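Local coordinates for Mgp-operon protein 3 (Mycoplasma pneumoniae, PDB 6RJ1) that serves as a membrane-bound surface adhesion protein of the human pathogen Mycoplasma pneumoniae, probably taking part in attachment to host cells, at residues Ala228-Lys231 against Ser235-Val238; Ser254-Ser259 against Ser354-Thr359; Val854-Glu859 against Val893-Ile898. All coordinates share one frame; numbering follows the deposited sequence.

Contact 1: Ala228-Lys231 against Ser235-Val238; sequences AYRK and SWPV
The backbones run in opposite directions and come nearest at Ala228 and Trp236, 6.3 Å from CA to CA; between the two segments the chain turns back from strand 229-230, which lies antiparallel to 165-167 in a mixed sheet, into a coil that leads to strand 239-241. The two arms are joined through side chains, without backbone-to-backbone hydrogen bonds. Arg230 does most of the work. Its chain bends at chi2 (-78°), which folds the guanidinium back beside its own strand: NH2 donates to Tyr229 O at 3.0 Å, approaching from above the carbonyl plane, and also to Gly250 O. NE, nearer the coil, makes a weak hydrogen bond to Ser235 O at 3.2 Å, bent to 123°, with the acceptor at the edge of the guanidinium. The aliphatic part is used as well, since Arg230 CG lies 3.8 Å from Trp236 CD1 as the two side chains run alongside each other, pointing opposite ways. Trp236 itself is held by NE1 on Val166 O, in the neighbouring strand 165-167, and packs on Val446 and Gln449 of helix 446-454. Ala228 CB lies over one guanidinium face of Arg230, 3.5 Å from its plane and toward the rim, and touches Pro237 CD at 3.4 Å.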
loop_
_atom_site.group_PDB
_atom_site.type_symbol
_atom_site.label_atom_id
_atom_site.label_comp_id
_atom_site.label_asym_id
_atom_site.label_seq_id
_atom_site.Cartn_x
_atom_site.Cartn_y
_atom_site.Cartn_z
ATOM N N ALA A 228 -8.532 -3.285 -15.787
ATOM C CA ALA A 228 -8.846 -1.915 -16.135
ATOM C C ALA A 228 -7.934 -0.878 -15.505
ATOM O O ALA A 228 -7.559 -0.987 -14.336
ATOM C CB ALA A 228 -10.287 -1.613 -15.804
ATOM N N TYR A 229 -7.557 0.109 -16.324
ATOM C CA TYR A 229 -6.826 1.312 -15.978
ATOM C C TYR A 229 -7.815 2.394 -16.336
ATOM O O TYR A 229 -8.345 2.402 -17.458
ATOM C CB TYR A 229 -5.538 1.456 -16.797
ATOM C CG TYR A 229 -4.405 0.614 -16.266
ATOM C CD1 TYR A 229 -3.620 1.055 -15.199
ATOM C CD2 TYR A 229 -4.126 -0.635 -16.813
ATOM C CE1 TYR A 229 -2.580 0.275 -14.696
ATOM C CE2 TYR A 229 -3.087 -1.422 -16.322
ATOM C CZ TYR A 229 -2.312 -0.963 -15.265
ATOM O OH TYR A 229 -1.284 -1.749 -14.790
ATOM N N ARG A 230 -8.169 3.237 -15.370
ATOM C CA ARG A 230 -9.175 4.248 -15.658
ATOM C C ARG A 230 -8.742 5.652 -15.255
ATOM O O ARG A 230 -7.912 5.824 -14.359
ATOM C CB ARG A 230 -10.532 3.876 -15.004
ATOM C CG ARG A 230 -11.198 2.596 -15.511
ATOM C CD ARG A 230 -11.890 2.775 -16.849
ATOM N NE ARG A 230 -12.524 1.542 -17.332
ATOM C CZ ARG A 230 -11.917 0.633 -18.095
ATOM N NH1 ARG A 230 -12.566 -0.458 -18.481
ATOM N NH2 ARG A 230 -10.652 0.803 -18.466
ATOM N N LYS A 231 -9.321 6.656 -15.933
ATOM C CA LYS A 231 -9.106 8.063 -15.636
ATOM C C LYS A 231 -9.952 8.424 -14.400
ATOM O O LYS A 231 -10.860 7.677 -14.027
ATOM C CB LYS A 231 -9.467 8.938 -16.839
ATOM C CG LYS A 231 -8.415 8.926 -17.942
ATOM C CD LYS A 231 -8.514 10.170 -18.820
ATOM C CE LYS A 231 -7.303 10.306 -19.705
ATOM N NZ LYS A 231 -7.320 11.578 -20.474
ATOM N N SER A 235 -14.966 4.975 -14.485
ATOM C CA SER A 235 -15.252 3.995 -13.435
ATOM C C SER A 235 -14.575 2.674 -13.728
ATOM O O SER A 235 -14.503 2.249 -14.891
ATOM C CB SER A 235 -16.750 3.760 -13.304
ATOM O OG SER A 235 -17.405 4.944 -12.895
ATOM N N TRP A 236 -14.115 2.001 -12.663
ATOM C CA TRP A 236 -13.529 0.673 -12.774
ATOM C C TRP A 236 -14.687 -0.322 -12.924
ATOM O O TRP A 236 -15.759 -0.094 -12.339
ATOM C CB TRP A 236 -12.787 0.308 -11.486
ATOM C CG TRP A 236 -11.548 1.084 -11.194
ATOM C CD1 TRP A 236 -10.502 1.322 -12.040
ATOM C CD2 TRP A 236 -11.150 1.581 -9.914
ATOM N NE1 TRP A 236 -9.496 1.982 -11.371
ATOM C CE2 TRP A 236 -9.874 2.166 -10.068
ATOM C CE3 TRP A 236 -11.767 1.620 -8.649
ATOM C CZ2 TRP A 236 -9.198 2.771 -9.005
ATOM C CZ3 TRP A 236 -11.092 2.206 -7.596
ATOM C CH2 TRP A 236 -9.829 2.786 -7.777
ATOM N N PRO A 237 -14.522 -1.445 -13.656
ATOM C CA PRO A 237 -15.607 -2.436 -13.686
ATOM C C PRO A 237 -15.524 -3.346 -12.462
ATOM O O PRO A 237 -14.465 -3.462 -11.836
ATOM C CB PRO A 237 -15.359 -3.205 -14.987
ATOM C CG PRO A 237 -13.928 -2.920 -15.372
ATOM C CD PRO A 237 -13.346 -1.919 -14.410
ATOM N N VAL A 238 -16.650 -3.981 -12.108
ATOM C CA VAL A 238 -16.715 -4.938 -10.989
ATOM C C VAL A 238 -16.008 -6.235 -11.420
ATOM O O VAL A 238 -15.477 -6.964 -10.590
ATOM C CB VAL A 238 -18.164 -5.211 -10.493
ATOM C CG1 VAL A 238 -18.505 -4.423 -9.238
ATOM C CG2 VAL A 238 -19.217 -5.037 -11.590
#

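Contact 2: Ser254-Ser259 against Ser354-Thr359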
loop_
_atom_site.group_PDB
_atom_site.type_symbol
_atom_site.label_atom_id
_atom_site.label_comp_id
_atom_site.label_asym_id
_atom_site.label_seq_id
_atom_site.Cartn_x
_atom_site.Cartn_y
_atom_site.Cartn_z
ATOM N N SER A 254 -13.298 2.824 -23.948
ATOM C CA SER A 254 -14.257 2.862 -25.058
ATOM C C SER A 254 -14.662 1.457 -25.514
ATOM O O SER A 254 -15.859 1.182 -25.591
ATOM C CB SER A 254 -13.718 3.681 -26.224
ATOM O OG SER A 254 -14.758 3.956 -27.151
ATOM N N SER A 255 -13.675 0.556 -25.745
ATOM C CA SER A 255 -13.920 -0.839 -26.125
ATOM C C SER A 255 -14.697 -1.584 -25.035
ATOM O O SER A 255 -15.559 -2.407 -25.361
ATOM C CB SER A 255 -12.615 -1.563 -26.413
ATOM O OG SER A 255 -12.026 -1.090 -27.612
ATOM N N TRP A 256 -14.413 -1.273 -23.747
ATOM C CA TRP A 256 -15.111 -1.864 -22.614
ATOM C C TRP A 256 -16.580 -1.450 -22.655
ATOM O O TRP A 256 -17.446 -2.313 -22.753
ATOM C CB TRP A 256 -14.461 -1.465 -21.275
ATOM C CG TRP A 256 -15.070 -2.184 -20.103
ATOM C CD1 TRP A 256 -16.068 -1.731 -19.290
ATOM C CD2 TRP A 256 -14.811 -3.535 -19.703
ATOM N NE1 TRP A 256 -16.416 -2.701 -18.383
ATOM C CE2 TRP A 256 -15.658 -3.820 -18.611
ATOM C CE3 TRP A 256 -13.932 -4.534 -20.156
ATOM C CZ2 TRP A 256 -15.656 -5.063 -17.963
ATOM C CZ3 TRP A 256 -13.925 -5.761 -19.511
ATOM C CH2 TRP A 256 -14.765 -6.009 -18.416
ATOM N N LYS A 257 -16.843 -0.131 -22.649
ATOM C CA LYS A 257 -18.168 0.485 -22.687
ATOM C C LYS A 257 -19.007 0.006 -23.879
ATOM O O LYS A 257 -20.163 -0.372 -23.693
ATOM C CB LYS A 257 -18.019 2.019 -22.711
ATOM C CG LYS A 257 -19.314 2.806 -22.525
ATOM C CD LYS A 257 -19.104 4.306 -22.744
ATOM C CE LYS A 257 -18.780 5.056 -21.469
ATOM N NZ LYS A 257 -18.421 6.473 -21.738
ATOM N N ASN A 258 -18.419 0.006 -25.085
ATOM C CA ASN A 258 -19.106 -0.360 -26.322
ATOM C C ASN A 258 -19.401 -1.849 -26.498
ATOM O O ASN A 258 -20.428 -2.173 -27.103
ATOM C CB ASN A 258 -18.349 0.169 -27.547
ATOM C CG ASN A 258 -18.197 1.679 -27.613
ATOM O OD1 ASN A 258 -18.854 2.449 -26.892
ATOM N ND2 ASN A 258 -17.307 2.134 -28.488
ATOM N N SER A 259 -18.514 -2.754 -26.021
ATOM C CA SER A 259 -18.740 -4.188 -26.233
ATOM C C SER A 259 -18.390 -5.102 -25.056
ATOM O O SER A 259 -19.273 -5.802 -24.553
ATOM C CB SER A 259 -18.015 -4.663 -27.492
ATOM O OG SER A 259 -16.613 -4.460 -27.410
ATOM N N SER A 354 -15.352 -18.194 -17.288
ATOM C CA SER A 354 -14.253 -18.718 -18.097
ATOM C C SER A 354 -13.302 -17.620 -18.588
ATOM O O SER A 354 -12.185 -17.930 -19.012
ATOM C CB SER A 354 -14.811 -19.500 -19.283
ATOM O OG SER A 354 -15.745 -18.715 -20.005
ATOM N N LYS A 355 -13.735 -16.345 -18.529
ATOM C CA LYS A 355 -12.932 -15.205 -18.980
ATOM C C LYS A 355 -12.741 -14.155 -17.877
ATOM O O LYS A 355 -11.635 -13.627 -17.720
ATOM C CB LYS A 355 -13.540 -14.571 -20.255
ATOM C CG LYS A 355 -13.573 -15.498 -21.461
ATOM C CD LYS A 355 -14.037 -14.787 -22.731
ATOM C CE LYS A 355 -14.847 -15.698 -23.633
ATOM N NZ LYS A 355 -16.020 -16.346 -22.977
ATOM N N TYR A 356 -13.819 -13.858 -17.123
ATOM C CA TYR A 356 -13.838 -12.845 -16.058
ATOM C C TYR A 356 -14.395 -13.347 -14.732
ATOM O O TYR A 356 -15.179 -14.297 -14.697
ATOM C CB TYR A 356 -14.660 -11.609 -16.488
ATOM C CG TYR A 356 -14.148 -10.915 -17.728
ATOM C CD1 TYR A 356 -13.165 -9.931 -17.645
ATOM C CD2 TYR A 356 -14.665 -11.219 -18.985
ATOM C CE1 TYR A 356 -12.686 -9.289 -18.788
ATOM C CE2 TYR A 356 -14.195 -10.583 -20.135
ATOM C CZ TYR A 356 -13.204 -9.619 -20.032
ATOM O OH TYR A 356 -12.733 -8.999 -21.163
ATOM N N LEU A 357 -14.018 -12.652 -13.644
ATOM C CA LEU A 357 -14.497 -12.898 -12.287
ATOM C C LEU A 357 -15.314 -11.685 -11.851
ATOM O O LEU A 357 -14.949 -10.555 -12.177
ATOM C CB LEU A 357 -13.333 -13.068 -11.288
ATOM C CG LEU A 357 -12.355 -14.221 -11.484
ATOM C CD1 LEU A 357 -11.024 -13.892 -10.833
ATOM C CD2 LEU A 357 -12.917 -15.541 -10.949
ATOM N N ASN A 358 -16.397 -11.917 -11.099
ATOM C CA ASN A 358 -17.227 -10.855 -10.535
ATOM C C ASN A 358 -16.747 -10.714 -9.088
ATOM O O ASN A 358 -16.973 -11.609 -8.263
ATOM C CB ASN A 358 -18.718 -11.225 -10.617
ATOM C CG ASN A 358 -19.675 -10.085 -10.373
ATOM O OD1 ASN A 358 -19.504 -9.266 -9.461
ATOM N ND2 ASN A 358 -20.726 -10.019 -11.179
ATOM N N THR A 359 -16.008 -9.636 -8.805
ATOM C CA THR A 359 -15.425 -9.427 -7.479
ATOM C C THR A 359 -16.118 -8.297 -6.706
ATOM O O THR A 359 -15.486 -7.641 -5.871
ATOM C CB THR A 359 -13.908 -9.249 -7.586
ATOM O OG1 THR A 359 -13.622 -8.237 -8.556
ATOM C CG2 THR A 359 -13.187 -10.548 -7.946
#
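Trp256 turns the edge of its six-membered ring toward the face of Tyr356 in an offset edge-to-face pair, with ring centres 5.6 Å apart and planes at 79°. At the indole edge, close to its plane, lies Tyr356 CE1, which meets CZ3 of Trp256 at 3.8 Å and CH2 at 3.9 Å. The approach is displaced toward the hydroxyl end of the tyrosine ring, so that Trp256 CZ3 also comes within 3.8 Å of Tyr356 OH. One indole face carries the Arg230 guanidinium, with NH1 over CG, and on the same side Pro237 CB packs near CZ2. Both aromatic residues are buried, and Tyr239, Lys261 and Ala264 also pack on the indole.

The rings bridge backbones that are far apart, 12.9 Å between the CA atoms of Trp256 and Tyr356. Trp256 reaches out from the helix with CG anti to the backbone N (chi1 -174°), while Tyr356 points from its strand toward the helix. The phenol is fixed at its far end by hydrogen bonds of OH with Glu260 OE2, one turn along the same helix, and with Gly248 N. At the other end of the helix, the Asp267 carboxylate accepts from the backbone N of Lys355 and Tyr356, which ties down the start of the strand.

Within the helix, Ser255 O takes the regular i+4 bond from Ser259 N at 3.0 Å and a second from Ser259 OG at 3.1 Å, the hydroxyl approaching in the carbonyl plane; a wider pi-type turn is present at 256-259.

As a whole, this is an offset edge-to-face aromatic contact between a helix and a small sheet: helix 253-267 packs against the antiparallel pair of strands 239-241 and 356-358.

Contact 3: Val854-Glu859 against Val893-Ile898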
loop_
_atom_site.group_PDB
_atom_site.type_symbol
_atom_site.label_atom_id
_atom_site.label_comp_id
_atom_site.label_asym_id
_atom_site.label_seq_id
_atom_site.Cartn_x
_atom_site.Cartn_y
_atom_site.Cartn_z
ATOM N N VAL A 854 -5.352 -4.510 16.576
ATOM C CA VAL A 854 -3.957 -4.590 17.007
ATOM C C VAL A 854 -3.866 -3.888 18.354
ATOM O O VAL A 854 -4.355 -2.764 18.489
ATOM C CB VAL A 854 -2.886 -4.052 16.028
ATOM C CG1 VAL A 854 -1.514 -4.585 16.410
ATOM C CG2 VAL A 854 -3.203 -4.409 14.585
ATOM N N THR A 855 -3.244 -4.551 19.341
ATOM C CA THR A 855 -3.079 -4.029 20.694
ATOM C C THR A 855 -1.653 -4.240 21.155
ATOM O O THR A 855 -1.065 -5.273 20.854
ATOM C CB THR A 855 -4.046 -4.749 21.657
ATOM O OG1 THR A 855 -5.363 -4.731 21.113
ATOM C CG2 THR A 855 -4.064 -4.136 23.042
ATOM N N TYR A 856 -1.110 -3.273 21.906
ATOM C CA TYR A 856 0.208 -3.373 22.516
ATOM C C TYR A 856 0.009 -3.324 24.021
ATOM O O TYR A 856 -0.693 -2.436 24.511
ATOM C CB TYR A 856 1.142 -2.255 22.037
ATOM C CG TYR A 856 2.536 -2.326 22.626
ATOM C CD1 TYR A 856 3.482 -3.218 22.129
ATOM C CD2 TYR A 856 2.922 -1.479 23.662
ATOM C CE1 TYR A 856 4.776 -3.272 22.652
ATOM C CE2 TYR A 856 4.207 -1.537 24.207
ATOM C CZ TYR A 856 5.135 -2.427 23.688
ATOM O OH TYR A 856 6.415 -2.464 24.189
ATOM N N ILE A 857 0.588 -4.293 24.751
ATOM C CA ILE A 857 0.500 -4.354 26.211
ATOM C C ILE A 857 1.813 -3.854 26.790
ATOM O O ILE A 857 2.823 -4.551 26.717
ATOM C CB ILE A 857 0.080 -5.760 26.717
ATOM C CG1 ILE A 857 -1.288 -6.215 26.105
ATOM C CG2 ILE A 857 0.088 -5.841 28.251
ATOM C CD1 ILE A 857 -2.585 -5.317 26.357
ATOM N N ALA A 858 1.797 -2.614 27.309
ATOM C CA ALA A 858 2.932 -1.868 27.869
ATOM C C ALA A 858 3.816 -2.660 28.836
ATOM O O ALA A 858 5.032 -2.680 28.666
ATOM C CB ALA A 858 2.425 -0.610 28.556
ATOM N N GLU A 859 3.199 -3.306 29.833
ATOM C CA GLU A 859 3.854 -4.074 30.899
ATOM C C GLU A 859 4.604 -5.318 30.408
ATOM O O GLU A 859 5.635 -5.667 30.989
ATOM C CB GLU A 859 2.876 -4.437 32.045
ATOM C CG GLU A 859 1.412 -4.681 31.666
ATOM C CD GLU A 859 0.494 -3.471 31.644
ATOM O OE1 GLU A 859 -0.679 -3.613 32.059
ATOM O OE2 GLU A 859 0.934 -2.389 31.192
ATOM N N VAL A 893 3.115 -10.938 18.871
ATOM C CA VAL A 893 4.408 -10.487 18.374
ATOM C C VAL A 893 5.295 -10.095 19.567
ATOM O O VAL A 893 4.884 -9.304 20.411
ATOM C CB VAL A 893 4.317 -9.416 17.262
ATOM C CG1 VAL A 893 5.705 -8.966 16.824
ATOM C CG2 VAL A 893 3.539 -9.943 16.056
ATOM N N SER A 894 6.485 -10.694 19.656
ATOM C CA SER A 894 7.428 -10.448 20.743
ATOM C C SER A 894 8.771 -9.970 20.204
ATOM O O SER A 894 9.119 -10.279 19.070
ATOM C CB SER A 894 7.622 -11.720 21.566
ATOM O OG SER A 894 7.865 -12.859 20.753
ATOM N N ARG A 895 9.528 -9.231 21.022
ATOM C CA ARG A 895 10.856 -8.738 20.657
ATOM C C ARG A 895 11.892 -9.854 20.777
ATOM O O ARG A 895 11.794 -10.694 21.676
ATOM C CB ARG A 895 11.265 -7.580 21.576
ATOM C CG ARG A 895 10.609 -6.255 21.271
ATOM C CD ARG A 895 11.091 -5.203 22.246
ATOM N NE ARG A 895 10.648 -3.857 21.875
ATOM C CZ ARG A 895 9.471 -3.331 22.202
ATOM N NH1 ARG A 895 8.592 -4.036 22.898
ATOM N NH2 ARG A 895 9.160 -2.101 21.823
ATOM N N THR A 896 12.893 -9.857 19.882
ATOM C CA THR A 896 14.016 -10.809 19.880
ATOM C C THR A 896 15.315 -10.062 19.567
ATOM O O THR A 896 15.285 -9.029 18.895
ATOM C CB THR A 896 13.803 -11.984 18.884
ATOM O OG1 THR A 896 13.641 -11.492 17.556
ATOM C CG2 THR A 896 12.642 -12.905 19.262
ATOM N N GLY A 897 16.434 -10.592 20.053
ATOM C CA GLY A 897 17.765 -10.031 19.827
ATOM C C GLY A 897 18.217 -9.007 20.848
ATOM O O GLY A 897 17.459 -8.645 21.759
ATOM N N ILE A 898 19.470 -8.533 20.691
ATOM C CA ILE A 898 20.106 -7.522 21.547
ATOM C C ILE A 898 19.416 -6.173 21.291
ATOM O O ILE A 898 19.142 -5.827 20.140
ATOM C CB ILE A 898 21.651 -7.441 21.311
ATOM C CG1 ILE A 898 22.331 -8.851 21.168
ATOM C CG2 ILE A 898 22.364 -6.574 22.366
ATOM C CD1 ILE A 898 22.206 -9.884 22.358
#
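Tyr856 and Arg895 meet through one hydrogen bond: Arg895 NH1 donates to Tyr856 OH at 3.0 Å, fairly straight at 156°, with the oxygen tilted 16° out of the guanidinium plane. NH1 arrives at the edge of the phenol, near the ring plane, while the guanidinium itself stands steeply to the ring, at 78°. Arg895 NH2 is more distant from the same oxygen, Tyr856 OH, at 3.6 Å, so the grip is through a single N-H rather than a fork.

Reach comes from both sides. The arginine is extended from CG to NE, and a trans first torsion carries the Tyr856 ring out toward it. Strands 851-857 and 888-896 are not direct neighbours in their antiparallel sheet; each pairs with 862-868 between them, and the bond passes over this middle strand. Trp863, which belongs to it, packs against both residues.

Other polar partners come from the chain around the end of strand 779-786. Tyr856 OH is hydrogen-bonded to Val786 O; Arg895 has a weak bond from NH2 to Gly785 O and a long, weak ion pair with Asp787. Arg811, from strand 808-815, brings a like charge close to NE.

The hydroxyl thus accepts from the guanidinium and, since a carbonyl can only accept, donates to Val786 O; the nearby positive charge would probably make it a stronger donor.

Contacts 1, 2 and 3 follow one another along the chain, each closing before the next opens. The first two are neighbours, with centres 10 Å apart: the coil of 235-238 leads straight into strand 239-241, which pairs with 356-358 of contact 2. Helix 253-267 joins them too, because Trp256 packs its indole against Pro237 CB and the Arg230 guanidinium. A probable hydrogen bond from Thr359 OG1 to Val238 O joins the coil to the strand segment. Contact 3 lies on the opposite side of the chain's centre, 41 Å and 47 Å from contacts 1 and 2 between centres, in a separate antiparallel sheet. The protein thus combines one continuous buried cluster with a distant bridge between strands near the surface.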